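Local coordinates for protein PKS (Streptomyces sp. CNQ431, PDB 5YDA) that serves as the acyltransferase domain of the splenocin polyketide synthase and, being broadly selective, probably transfers varied acyl units to the acyl carrier protein, at residues 114-119 and 194-199; 174-179 and 203-208. One frame throughout, in Å; residues are numbered along the deposited sequence.

Contact 1 (114-119 and 194-199); sequences FLLPGG and DALIGH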
ATOM      1  N   PHE A 114      -6.365  -4.860  -0.227  1.00 20.53           N
ATOM      2  CA  PHE A 114      -5.170  -4.123   0.166  1.00 18.82           C
ATOM      3  C   PHE A 114      -4.099  -4.320  -0.898  1.00 22.84           C
ATOM      4  O   PHE A 114      -3.837  -5.461  -1.313  1.00 22.59           O
ATOM      5  CB  PHE A 114      -4.627  -4.593   1.522  1.00 20.44           C
ATOM      6  CG  PHE A 114      -5.412  -4.116   2.710  1.00 21.19           C
ATOM      7  CD1 PHE A 114      -6.514  -3.287   2.560  1.00 21.49           C
ATOM      8  CD2 PHE A 114      -5.043  -4.512   3.995  1.00 21.49           C
ATOM      9  CE1 PHE A 114      -7.234  -2.858   3.673  1.00 22.58           C
ATOM     10  CE2 PHE A 114      -5.752  -4.086   5.094  1.00 19.66           C
ATOM     11  CZ  PHE A 114      -6.849  -3.256   4.933  1.00 21.94           C
ATOM     12  N   LEU A 115      -3.469  -3.220  -1.321  1.00 18.56           N
ATOM     13  CA  LEU A 115      -2.357  -3.250  -2.271  1.00 19.58           C
ATOM     14  C   LEU A 115      -1.077  -2.850  -1.536  1.00 21.27           C
ATOM     15  O   LEU A 115      -1.000  -1.752  -0.971  1.00 19.35           O
ATOM     16  CB  LEU A 115      -2.616  -2.312  -3.456  1.00 16.16           C
ATOM     17  CG  LEU A 115      -3.550  -2.776  -4.604  1.00 27.53           C
ATOM     18  CD1 LEU A 115      -4.865  -3.383  -4.108  1.00 21.50           C
ATOM     19  CD2 LEU A 115      -3.852  -1.627  -5.578  1.00 23.52           C
ATOM     20  N   LEU A 116      -0.068  -3.725  -1.573  1.00 18.85           N
ATOM     21  CA  LEU A 116       1.139  -3.580  -0.759  1.00 19.46           C
ATOM     22  C   LEU A 116       2.353  -3.288  -1.634  1.00 22.64           C
ATOM     23  O   LEU A 116       2.813  -4.190  -2.351  1.00 22.43           O
ATOM     24  CB  LEU A 116       1.384  -4.852   0.054  1.00 19.98           C
ATOM     25  CG  LEU A 116       0.498  -5.305   1.225  1.00 23.38           C
ATOM     26  CD1 LEU A 116       0.233  -4.193   2.270  1.00 17.37           C
ATOM     27  CD2 LEU A 116      -0.767  -5.966   0.763  1.00 21.58           C
ATOM     28  N   PRO A 117       2.916  -2.079  -1.605  1.00 20.56           N
ATOM     29  CA  PRO A 117       4.005  -1.746  -2.534  1.00 21.15           C
ATOM     30  C   PRO A 117       5.303  -2.465  -2.209  1.00 21.88           C
ATOM     31  O   PRO A 117       5.511  -3.000  -1.116  1.00 20.90           O
ATOM     32  CB  PRO A 117       4.165  -0.223  -2.391  1.00 21.79           C
ATOM     33  CG  PRO A 117       3.281   0.189  -1.279  1.00 24.89           C
ATOM     34  CD  PRO A 117       2.269  -0.883  -1.047  1.00 19.14           C
ATOM     35  N   GLY A 118       6.206  -2.441  -3.181  1.00 23.25           N
ATOM     36  CA  GLY A 118       7.438  -3.190  -3.046  1.00 24.58           C
ATOM     37  C   GLY A 118       8.077  -1.823  -2.939  1.00 30.77           C
ATOM     38  O   GLY A 118       7.379  -0.809  -3.009  1.00 35.07           O
ATOM     39  N   GLY A 119       9.386  -1.737  -2.798  1.00 28.06           N
ATOM     40  CA  GLY A 119       9.875  -0.385  -2.553  1.00 31.22           C
ATOM     41  C   GLY A 119      10.047   0.690  -3.604  1.00 32.82           C
ATOM     42  O   GLY A 119       9.732   0.479  -4.786  1.00 27.14           O
ATOM     43  N   ASP A 194     -10.847  -8.211   2.028  1.00 25.38           N
ATOM     44  CA  ASP A 194     -11.313  -9.457   1.434  1.00 28.60           C
ATOM     45  C   ASP A 194     -10.274 -10.086   0.522  1.00 30.16           C
ATOM     46  O   ASP A 194     -10.379 -11.281   0.212  1.00 28.53           O
ATOM     47  CB  ASP A 194     -12.609  -9.212   0.665  1.00 26.26           C
ATOM     48  CG  ASP A 194     -13.644  -8.538   1.526  1.00 35.67           C
ATOM     49  OD1 ASP A 194     -14.161  -9.224   2.446  1.00 32.05           O
ATOM     50  OD2 ASP A 194     -13.892  -7.320   1.334  1.00 32.42           O
ATOM     51  N   ALA A 195      -9.269  -9.319   0.104  1.00 25.54           N
ATOM     52  CA  ALA A 195      -8.215  -9.853  -0.742  1.00 27.24           C
ATOM     53  C   ALA A 195      -6.979  -8.974  -0.597  1.00 24.58           C
ATOM     54  O   ALA A 195      -7.059  -7.814  -0.177  1.00 27.09           O
ATOM     55  CB  ALA A 195      -8.671  -9.953  -2.205  1.00 21.80           C
ATOM     56  N   LEU A 196      -5.836  -9.541  -0.956  1.00 20.59           N
ATOM     57  CA  LEU A 196      -4.553  -8.876  -0.840  1.00 23.07           C
ATOM     58  C   LEU A 196      -3.762  -9.076  -2.121  1.00 25.34           C
ATOM     59  O   LEU A 196      -3.836 -10.131  -2.763  1.00 24.82           O
ATOM     60  CB  LEU A 196      -3.737  -9.425   0.340  1.00 21.77           C
ATOM     61  CG  LEU A 196      -4.444  -9.411   1.700  1.00 25.85           C
ATOM     62  CD1 LEU A 196      -3.924 -10.535   2.589  1.00 24.65           C
ATOM     63  CD2 LEU A 196      -4.220  -8.065   2.366  1.00 27.06           C
ATOM     64  N   ILE A 197      -2.984  -8.065  -2.479  1.00 19.74           N
ATOM     65  CA  ILE A 197      -1.969  -8.222  -3.511  1.00 20.41           C
ATOM     66  C   ILE A 197      -0.778  -7.353  -3.131  1.00 18.81           C
ATOM     67  O   ILE A 197      -0.935  -6.227  -2.646  1.00 22.29           O
ATOM     68  CB  ILE A 197      -2.520  -7.885  -4.919  1.00 21.48           C
ATOM     69  CG1 ILE A 197      -1.509  -8.278  -6.005  1.00 21.24           C
ATOM     70  CG2 ILE A 197      -2.861  -6.405  -5.046  1.00 17.20           C
ATOM     71  CD1 ILE A 197      -2.039  -8.065  -7.455  1.00 21.75           C
ATOM     72  N   GLY A 198       0.426  -7.896  -3.306  1.00 19.34           N
ATOM     73  CA  GLY A 198       1.642  -7.164  -3.056  1.00 19.27           C
ATOM     74  C   GLY A 198       2.499  -7.141  -4.309  1.00 20.42           C
ATOM     75  O   GLY A 198       2.227  -7.837  -5.291  1.00 26.06           O
ATOM     76  N   HIS A 199       3.553  -6.335  -4.259  1.00 20.13           N
ATOM     77  CA  HIS A 199       4.514  -6.239  -5.349  1.00 20.26           C
ATOM     78  C   HIS A 199       5.867  -6.638  -4.780  1.00 20.61           C
ATOM     79  O   HIS A 199       6.462  -5.872  -4.016  1.00 19.90           O
ATOM     80  CB  HIS A 199       4.550  -4.826  -5.941  1.00 16.90           C
ATOM     81  CG  HIS A 199       5.249  -4.753  -7.262  1.00 21.88           C
ATOM     82  ND1 HIS A 199       6.606  -4.966  -7.396  1.00 23.08           N
ATOM     83  CD2 HIS A 199       4.778  -4.511  -8.514  1.00 17.34           C
ATOM     84  CE1 HIS A 199       6.940  -4.846  -8.671  1.00 20.13           C
ATOM     85  NE2 HIS A 199       5.850  -4.583  -9.370  1.00 17.87           N
TER

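Contact 2 (174-179 and 203-208); sequences ALFVTE and EYTAAC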
ATOM      1  N   ALA A 174      12.185  -0.960   7.118  1.00 18.85           N
ATOM      2  CA  ALA A 174      11.294   0.126   7.516  1.00 19.17           C
ATOM      3  C   ALA A 174      10.014   0.100   6.687  1.00 20.02           C
ATOM      4  O   ALA A 174       8.906   0.262   7.224  1.00 18.95           O
ATOM      5  CB  ALA A 174      12.001   1.481   7.371  1.00 16.27           C
ATOM      6  N   LEU A 175      10.140  -0.118   5.374  1.00 17.41           N
ATOM      7  CA  LEU A 175       8.945  -0.128   4.529  1.00 19.75           C
ATOM      8  C   LEU A 175       8.070  -1.328   4.850  1.00 19.02           C
ATOM      9  O   LEU A 175       6.843  -1.197   4.963  1.00 18.57           O
ATOM     10  CB  LEU A 175       9.326  -0.124   3.040  1.00 16.18           C
ATOM     11  CG  LEU A 175       8.131  -0.231   2.085  1.00 19.63           C
ATOM     12  CD1 LEU A 175       7.265   1.029   2.141  1.00 16.33           C
ATOM     13  CD2 LEU A 175       8.605  -0.471   0.671  1.00 20.20           C
ATOM     14  N   PHE A 176       8.691  -2.505   5.022  1.00 15.75           N
ATOM     15  CA  PHE A 176       7.920  -3.706   5.325  1.00 20.64           C
ATOM     16  C   PHE A 176       7.100  -3.530   6.598  1.00 18.97           C
ATOM     17  O   PHE A 176       5.901  -3.822   6.618  1.00 18.91           O
ATOM     18  CB  PHE A 176       8.861  -4.903   5.442  1.00 20.18           C
ATOM     19  CG  PHE A 176       8.176  -6.182   5.822  1.00 25.65           C
ATOM     20  CD1 PHE A 176       7.423  -6.885   4.887  1.00 21.17           C
ATOM     21  CD2 PHE A 176       8.277  -6.681   7.116  1.00 24.20           C
ATOM     22  CE1 PHE A 176       6.787  -8.066   5.243  1.00 25.33           C
ATOM     23  CE2 PHE A 176       7.648  -7.854   7.473  1.00 21.66           C
ATOM     24  CZ  PHE A 176       6.900  -8.552   6.534  1.00 22.22           C
ATOM     25  N   VAL A 177       7.716  -2.985   7.651  1.00 18.52           N
ATOM     26  CA  VAL A 177       7.029  -2.843   8.930  1.00 17.52           C
ATOM     27  C   VAL A 177       5.976  -1.750   8.856  1.00 17.20           C
ATOM     28  O   VAL A 177       4.888  -1.875   9.443  1.00 18.33           O
ATOM     29  CB  VAL A 177       8.053  -2.594  10.055  1.00 19.56           C
ATOM     30  CG1 VAL A 177       7.366  -2.170  11.354  1.00 17.24           C
ATOM     31  CG2 VAL A 177       8.880  -3.857  10.266  1.00 14.97           C
ATOM     32  N   THR A 178       6.254  -0.675   8.110  1.00 20.00           N
ATOM     33  CA  THR A 178       5.238   0.364   7.925  1.00 17.04           C
ATOM     34  C   THR A 178       3.983  -0.205   7.278  1.00 15.75           C
ATOM     35  O   THR A 178       2.863   0.061   7.730  1.00 16.09           O
ATOM     36  CB  THR A 178       5.789   1.525   7.080  1.00 20.36           C
ATOM     37  OG1 THR A 178       6.909   2.128   7.746  1.00 17.84           O
ATOM     38  CG2 THR A 178       4.699   2.574   6.848  1.00 14.96           C
ATOM     39  N   GLU A 179       4.146  -0.982   6.210  1.00 16.76           N
ATOM     40  CA  GLU A 179       3.001  -1.628   5.572  1.00 18.60           C
ATOM     41  C   GLU A 179       2.242  -2.491   6.576  1.00 20.59           C
ATOM     42  O   GLU A 179       1.012  -2.417   6.690  1.00 17.80           O
ATOM     43  CB  GLU A 179       3.495  -2.490   4.421  1.00 18.25           C
ATOM     44  CG  GLU A 179       4.015  -1.635   3.290  1.00 20.57           C
ATOM     45  CD  GLU A 179       4.476  -2.441   2.061  1.00 23.99           C
ATOM     46  OE1 GLU A 179       4.472  -3.684   2.088  1.00 21.12           O
ATOM     47  OE2 GLU A 179       4.819  -1.824   1.043  1.00 23.33           O
ATOM     48  N   GLU A 203       4.513  -8.792  -1.417  1.00 21.80           N
ATOM     49  CA  GLU A 203       3.863 -10.099  -1.330  1.00 21.14           C
ATOM     50  C   GLU A 203       4.161 -10.777   0.000  1.00 21.32           C
ATOM     51  O   GLU A 203       3.321 -11.529   0.514  1.00 21.19           O
ATOM     52  CB  GLU A 203       4.282 -11.002  -2.497  1.00 21.69           C
ATOM     53  CG  GLU A 203       3.480 -12.310  -2.528  1.00 24.73           C
ATOM     54  CD  GLU A 203       3.341 -12.915  -3.928  1.00 27.11           C
ATOM     55  OE1 GLU A 203       3.457 -14.163  -4.046  1.00 24.22           O
ATOM     56  OE2 GLU A 203       3.116 -12.145  -4.899  1.00 21.37           O
ATOM     57  N   TYR A 204       5.336 -10.518   0.579  1.00 18.48           N
ATOM     58  CA  TYR A 204       5.600 -10.988   1.933  1.00 19.58           C
ATOM     59  C   TYR A 204       4.656 -10.336   2.925  1.00 24.36           C
ATOM     60  O   TYR A 204       4.089 -11.017   3.793  1.00 24.21           O
ATOM     61  CB  TYR A 204       7.056 -10.733   2.314  1.00 16.68           C
ATOM     62  CG  TYR A 204       7.971 -11.729   1.649  1.00 21.32           C
ATOM     63  CD1 TYR A 204       8.367 -12.891   2.316  1.00 17.35           C
ATOM     64  CD2 TYR A 204       8.370 -11.558   0.330  1.00 19.01           C
ATOM     65  CE1 TYR A 204       9.178 -13.826   1.699  1.00 17.56           C
ATOM     66  CE2 TYR A 204       9.190 -12.486  -0.298  1.00 21.56           C
ATOM     67  CZ  TYR A 204       9.592 -13.626   0.399  1.00 24.72           C
ATOM     68  OH  TYR A 204      10.404 -14.573  -0.205  1.00 26.13           O
ATOM     69  N   THR A 205       4.458  -9.021   2.804  1.00 21.34           N
ATOM     70  CA  THR A 205       3.522  -8.360   3.704  1.00 21.15           C
ATOM     71  C   THR A 205       2.136  -8.951   3.539  1.00 22.79           C
ATOM     72  O   THR A 205       1.424  -9.174   4.526  1.00 22.06           O
ATOM     73  CB  THR A 205       3.476  -6.846   3.447  1.00 17.01           C
ATOM     74  OG1 THR A 205       4.795  -6.361   3.172  1.00 19.75           O
ATOM     75  CG2 THR A 205       2.913  -6.115   4.673  1.00 15.16           C
ATOM     76  N   ALA A 206       1.740  -9.198   2.287  1.00 21.65           N
ATOM     77  CA  ALA A 206       0.442  -9.804   2.007  1.00 21.76           C
ATOM     78  C   ALA A 206       0.352 -11.185   2.633  1.00 26.17           C
ATOM     79  O   ALA A 206      -0.680 -11.548   3.206  1.00 28.01           O
ATOM     80  CB  ALA A 206       0.217  -9.889   0.489  1.00 19.96           C
ATOM     81  N   ALA A 207       1.435 -11.963   2.546  1.00 22.12           N
ATOM     82  CA  ALA A 207       1.416 -13.303   3.105  1.00 26.53           C
ATOM     83  C   ALA A 207       1.276 -13.258   4.621  1.00 28.79           C
ATOM     84  O   ALA A 207       0.559 -14.082   5.200  1.00 27.21           O
ATOM     85  CB  ALA A 207       2.673 -14.072   2.684  1.00 25.32           C
ATOM     86  N   CYS A 208       1.926 -12.290   5.282  1.00 23.09           N
ATOM     87  CA  CYS A 208       1.751 -12.156   6.725  1.00 27.01           C
ATOM     88  C   CYS A 208       0.326 -11.757   7.069  1.00 30.81           C
ATOM     89  O   CYS A 208      -0.270 -12.290   8.018  1.00 31.51           O
ATOM     90  CB  CYS A 208       2.728 -11.137   7.305  1.00 19.72           C
ATOM     91  SG  CYS A 208       4.412 -11.665   7.236  1.00 29.60           S
TER

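Contact 1 (114-119 and 194-199)
Ile197 turns both its N-H and its C=O to strand 114-116, bonding Phe114 O and Leu116 N. The N-H of Ile197 reaches the O of Phe114 nearly straight, at 164°. The O of Ile197 receives the N of Leu116 at 2.9 Å. This is the parallel ladder, in which one residue bonds to the two that flank its partner Leu115. The Leu115 CA adds a CA-H···O contact of 3.3 Å to the same Ile197 O. The ladder carries on at both ends, from Phe114 N to Ala195 O and from His199 N to Leu116 O, the last bond reaching just past the strands into the loop.

Ile197 and Leu115 share one face of the sheet, where the Ile197 CG2 branch meets CG of Leu115 at 3.7 Å. With CG1 anti to the backbone N (chi1 -171°), the longer branch of Ile197 leads away and leaves CG2 to do the touching. On the other face Phe114 and Leu196 run alongside one another, both rising from this face; Leu196 CD2 comes to 3.6 Å from Phe114 CB and meets the ring obliquely. Leu116 sets its CD2 3.4 Å from Ile197 O, while its bridge partner Gly198 brings no side chain to that face. Gly198 opens a GxSxG sequence, consistent with the nucleophile elbow of acyltransferases, and the next residue, His199, bonds through NE2 to Asn260.

The two strands are central in a six-stranded mixed sheet, with strand 325-327 beyond 195-198 and strand 369-372 beyond 112-116. Helix 355-366 packs on the Leu115 and Ile197 face; helices 169-188 and 201-210 lie against Phe114, Leu116 and Leu196.

Contact 2 (174-179 and 203-208)
Phe176 and Thr205 reach toward each other's helix and overlap alongside, the ring extending from helix 174-179 and the threonine from helix 203-208. The segment axes come no closer than 9.9 Å and run in broadly the same sense, at 35° to one another, and the phenyl ring spans much of the distance between them. With CG anti to the backbone N (chi1 177°), Phe176 swings its ring across to the second helix, and CD1 comes to 3.2 Å from Thr205 OG1. At the neighbouring CE1 the backbone C of Tyr204 lies in the ring plane, with Tyr204 CB 4.0 Å from CE1. Farther along, at CZ, Cys208 makes a sulfur-aromatic contact, its SG 5.4 Å from the Phe176 ring centroid and 84° off the normal, thus at the edge rather than over a face.

One turn on from Phe176, the Glu179 side chain lies roughly perpendicular to that of Thr205. Thr205 OG1 gives a hydrogen bond to Glu179 OE1 at 2.9 Å, the hydroxyl approaching OE1 head-on, in line with its C-O bond. Beside this bond, the methyl CG2 of Thr205 rests on Glu179 CB at 3.7 Å. The threonine thus uses both branches on the same glutamate, hydroxyl to carboxyl oxygen and methyl to methylene, and the bond helps satisfy the carboxyl group, buried where the helix pair meets the end of strand 112-116.

Helix 215-231 supplies Ile215 and Leu219 against Phe176 and Ala218 against Cys208, while helix 342-350 meets Tyr204 through Trp345 and Thr349. Helix 156-161 packs on the side of helix 169-188 that carries Ala174 and Val177, and Glu179 turns to Pro117, beyond the end of strand 112-116.

How the contacts relate
The centres of contacts 1 and 2 lie about 9 Å apart within the acyltransferase domain, one in the central sheet and the other in the helix pair packed on it. Their segments alternate along the chain: 114-119, 174-179, 194-199, 203-208. Strand 112-116 is followed by a long strand-free passage of helices and loops ending in helix 169-188, then by the adjacent parallel strand 195-198 and helix 201-210, so a beta-alpha-beta crossover interlocks the contacts. Leu116 joins them by touching Glu179 and Thr205, and Leu196 packs on Ala206. Contact 2 lies beside the probable nucleophile elbow, whose GxSxG residues run from the end of strand 195-198 into helix 201-210; the Thr205 side chain touches it.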